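Long-range contact in aldo-keto Reductase, OXIDOREDUCTASE (Salmonella typhimurium, PDB 5T79), which probably acts as an NADPH-dependent aldo-keto reductase, of interest for the biocatalytic conversion of 3-hydroxybutanal to 1,3-butanediol: residues Ile28-Trp33 with Thr58-Ala63. Residues are numbered along the deposited sequence; the frame is centred on the assembly and turned at random.
Sequences ISLGLW and THFDLA. With NDP (NADPH dihydro-nicotinamide-adenine-dinucleotide phosphate), chain E.
With CG anti to its backbone N (chi1 179°), L30 carries CD2 toward the CD1-CE1 edge of the F60 ring, and L30 CB meets F60 CD1 near the ring plane at 4.0 Å. L32 CD1 packs on F60 CB, and L32 CD2 touches L62 CD2 at 3.7 Å. On the other face of the sheet, S29 OG sits at the edge of the H59 imidazole, 3.3 Å from H59 CD2, while its hydrogen bond goes to S293. The strands pair in parallel: L30 N donates to H59 O (3.1 Å), L30 O accepts from D61 N (3.0 Å), and L32 N donates to D61 O (2.9 Å). NADPH lies at their C-terminal end, against G31, W33 and D61. D61, CG anti to its backbone N (chi1 176°), reaches the nicotinamide ribose: OD2 accepts a 2.7 Å hydrogen bond from NADPH O2D and forms a salt bridge with K97; S95 and Q193 hold OD1. Lacking a side chain, G31 lets NADPH O3D come within 3.1 Å of its CA. Nicotinamide C5N lies over one W33 ring face, offset toward the rim. In this first beta-alpha-beta unit of the TIM barrel, helix 42-54 covers L30 and F60, and strands 293-296 and 93-98 flank the pair.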
loop_
_atom_site.group_PDB
_atom_site.type_symbol
_atom_site.label_atom_id
_atom_site.label_comp_id
_atom_site.label_asym_id
_atom_site.label_seq_id
_atom_site.Cartn_x
_atom_site.Cartn_y
_atom_site.Cartn_z
ATOM N N ILE A 28 5.263 -7.162 4.457
ATOM C CA ILE A 28 4.692 -5.984 5.112
ATOM C C ILE A 28 5.304 -4.711 4.480
ATOM O O ILE A 28 6.521 -4.553 4.520
ATOM C CB ILE A 28 4.935 -5.983 6.653
ATOM C CG1 ILE A 28 4.471 -7.329 7.348
ATOM C CG2 ILE A 28 4.304 -4.730 7.296
ATOM C CD1 ILE A 28 3.047 -7.420 7.726
ATOM N N SER A 29 4.470 -3.815 3.910
ATOM C CA SER A 29 4.930 -2.514 3.387
ATOM C C SER A 29 4.356 -1.407 4.296
ATOM O O SER A 29 3.348 -1.631 4.958
ATOM C CB SER A 29 4.477 -2.318 1.933
ATOM O OG SER A 29 5.047 -3.311 1.087
ATOM N N LEU A 30 4.968 -0.221 4.305
ATOM C CA LEU A 30 4.480 0.890 5.123
ATOM C C LEU A 30 3.934 2.008 4.251
ATOM O O LEU A 30 4.637 2.486 3.375
ATOM C CB LEU A 30 5.606 1.440 6.042
ATOM C CG LEU A 30 5.219 2.637 6.955
ATOM C CD1 LEU A 30 4.167 2.232 8.015
ATOM C CD2 LEU A 30 6.459 3.276 7.595
ATOM N N GLY A 31 2.704 2.431 4.543
ATOM C CA GLY A 31 2.040 3.538 3.866
ATOM C C GLY A 31 2.180 4.836 4.633
ATOM O O GLY A 31 2.253 4.826 5.866
ATOM N N LEU A 32 2.226 5.973 3.909
ATOM C CA LEU A 32 2.430 7.295 4.525
ATOM C C LEU A 32 1.145 8.160 4.471
ATOM O O LEU A 32 1.211 9.388 4.639
ATOM C CB LEU A 32 3.642 7.996 3.843
ATOM C CG LEU A 32 5.052 7.529 4.351
ATOM C CD1 LEU A 32 5.406 6.126 3.852
ATOM C CD2 LEU A 32 6.150 8.493 3.911
ATOM N N TRP A 33 -0.026 7.506 4.315
ATOM C CA TRP A 33 -1.351 8.164 4.246
ATOM C C TRP A 33 -1.601 8.993 5.480
ATOM O O TRP A 33 -1.995 10.144 5.345
ATOM C CB TRP A 33 -2.469 7.134 4.048
ATOM C CG TRP A 33 -3.864 7.682 3.892
ATOM C CD1 TRP A 33 -4.241 8.811 3.229
ATOM C CD2 TRP A 33 -5.079 7.030 4.295
ATOM N NE1 TRP A 33 -5.613 8.942 3.259
ATOM C CE2 TRP A 33 -6.151 7.865 3.912
ATOM C CE3 TRP A 33 -5.360 5.849 5.001
ATOM C CZ2 TRP A 33 -7.487 7.556 4.209
ATOM C CZ3 TRP A 33 -6.688 5.527 5.271
ATOM C CH2 TRP A 33 -7.730 6.381 4.890
ATOM N N THR A 58 11.235 -2.528 3.014
ATOM C CA THR A 58 11.955 -1.764 1.986
ATOM C C THR A 58 11.005 -0.922 1.127
ATOM O O THR A 58 11.464 -0.179 0.259
ATOM C CB THR A 58 12.712 -2.771 1.076
ATOM O OG1 THR A 58 11.737 -3.665 0.541
ATOM C CG2 THR A 58 13.743 -3.607 1.838
ATOM N N HIS A 59 9.681 -1.052 1.339
ATOM C CA HIS A 59 8.733 -0.348 0.495
ATOM C C HIS A 59 7.908 0.666 1.282
ATOM O O HIS A 59 7.210 0.309 2.238
ATOM C CB HIS A 59 7.807 -1.369 -0.241
ATOM C CG HIS A 59 6.730 -0.727 -1.076
ATOM N ND1 HIS A 59 6.971 0.434 -1.820
ATOM C CD2 HIS A 59 5.454 -1.124 -1.290
ATOM C CE1 HIS A 59 5.825 0.717 -2.421
ATOM N NE2 HIS A 59 4.883 -0.196 -2.138
ATOM N N PHE A 60 8.007 1.949 0.859
ATOM C CA PHE A 60 7.284 3.078 1.431
ATOM C C PHE A 60 6.351 3.606 0.359
ATOM O O PHE A 60 6.789 3.906 -0.763
ATOM C CB PHE A 60 8.267 4.165 1.933
ATOM C CG PHE A 60 9.242 3.674 2.985
ATOM C CD1 PHE A 60 8.786 3.071 4.157
ATOM C CD2 PHE A 60 10.611 3.881 2.839
ATOM C CE1 PHE A 60 9.690 2.583 5.118
ATOM C CE2 PHE A 60 11.517 3.440 3.824
ATOM C CZ PHE A 60 11.049 2.774 4.946
ATOM N N ASP A 61 5.061 3.649 0.670
ATOM C CA ASP A 61 4.056 4.040 -0.307
ATOM C C ASP A 61 3.513 5.437 0.006
ATOM O O ASP A 61 3.052 5.695 1.118
ATOM C CB ASP A 61 2.933 2.988 -0.301
ATOM C CG ASP A 61 1.760 3.314 -1.204
ATOM O OD1 ASP A 61 1.822 2.967 -2.412
ATOM O OD2 ASP A 61 0.771 3.879 -0.700
ATOM N N LEU A 62 3.551 6.325 -0.994
ATOM C CA LEU A 62 3.067 7.698 -0.851
ATOM C C LEU A 62 2.032 7.985 -1.929
ATOM O O LEU A 62 1.704 7.120 -2.736
ATOM C CB LEU A 62 4.278 8.684 -0.969
ATOM C CG LEU A 62 5.321 8.570 0.155
ATOM C CD1 LEU A 62 6.494 7.669 -0.262
ATOM C CD2 LEU A 62 5.833 9.935 0.552
ATOM N N ALA A 63 1.500 9.193 -1.923
ATOM C CA ALA A 63 0.614 9.741 -2.957
ATOM C C ALA A 63 0.814 11.228 -2.903
ATOM O O ALA A 63 1.245 11.760 -1.855
ATOM C CB ALA A 63 -0.861 9.359 -2.749
HETATM P PA NDP E . -4.396 0.110 8.284
HETATM O O1A NDP E . -3.215 -0.797 8.457
HETATM O O2A NDP E . -5.717 -0.314 7.822
HETATM O O5B NDP E . -4.702 0.937 9.631
HETATM C C5B NDP E . -3.629 1.802 10.053
HETATM C C4B NDP E . -3.994 2.546 11.308
HETATM O O4B NDP E . -4.558 1.625 12.269
HETATM C C3B NDP E . -2.800 3.210 11.992
HETATM O O3B NDP E . -2.669 4.563 11.560
HETATM C C2B NDP E . -3.121 3.076 13.474
HETATM O O2B NDP E . -3.934 4.178 13.935
HETATM C C1B NDP E . -3.944 1.788 13.532
HETATM N N9A NDP E . -3.174 0.584 13.828
HETATM C C8A NDP E . -2.309 -0.084 13.002
HETATM N N7A NDP E . -1.766 -1.148 13.544
HETATM C C5A NDP E . -2.307 -1.178 14.821
HETATM C C6A NDP E . -2.086 -2.024 15.926
HETATM N N6A NDP E . -1.336 -3.130 15.880
HETATM N N1A NDP E . -2.721 -1.723 17.082
HETATM C C2A NDP E . -3.558 -0.679 17.106
HETATM N N3A NDP E . -3.863 0.173 16.123
HETATM C C4A NDP E . -3.183 -0.120 15.005
HETATM O O3 NDP E . -3.766 1.072 7.191
HETATM P PN NDP E . -4.505 2.294 6.470
HETATM O O1N NDP E . -3.952 3.421 7.261
HETATM O O2N NDP E . -6.012 2.111 6.359
HETATM O O5D NDP E . -4.067 2.369 4.907
HETATM C C5D NDP E . -2.917 1.568 4.521
HETATM C C4D NDP E . -2.078 2.290 3.492
HETATM O O4D NDP E . -2.693 2.139 2.199
HETATM C C3D NDP E . -1.907 3.787 3.676
HETATM O O3D NDP E . -0.885 4.063 4.621
HETATM C C2D NDP E . -1.645 4.273 2.243
HETATM O O2D NDP E . -0.292 4.303 1.789
HETATM C C1D NDP E . -2.487 3.298 1.417
HETATM N N1N NDP E . -3.828 3.816 1.077
HETATM C C2N NDP E . -4.132 3.914 -0.281
HETATM C C3N NDP E . -5.317 4.364 -0.728
HETATM C C7N NDP E . -5.671 4.169 -2.177
HETATM O O7N NDP E . -6.750 4.665 -2.536
HETATM N N7N NDP E . -4.853 3.546 -3.027
HETATM C C4N NDP E . -6.279 5.009 0.234
HETATM C C5N NDP E . -5.996 4.624 1.647
HETATM C C6N NDP E . -4.849 4.100 2.028
HETATM P P2B NDP E . -3.766 5.065 15.286
HETATM O O1X NDP E . -3.490 6.511 15.097
HETATM O O2X NDP E . -5.099 4.794 15.970
HETATM O O3X NDP E . -2.692 4.338 16.086
#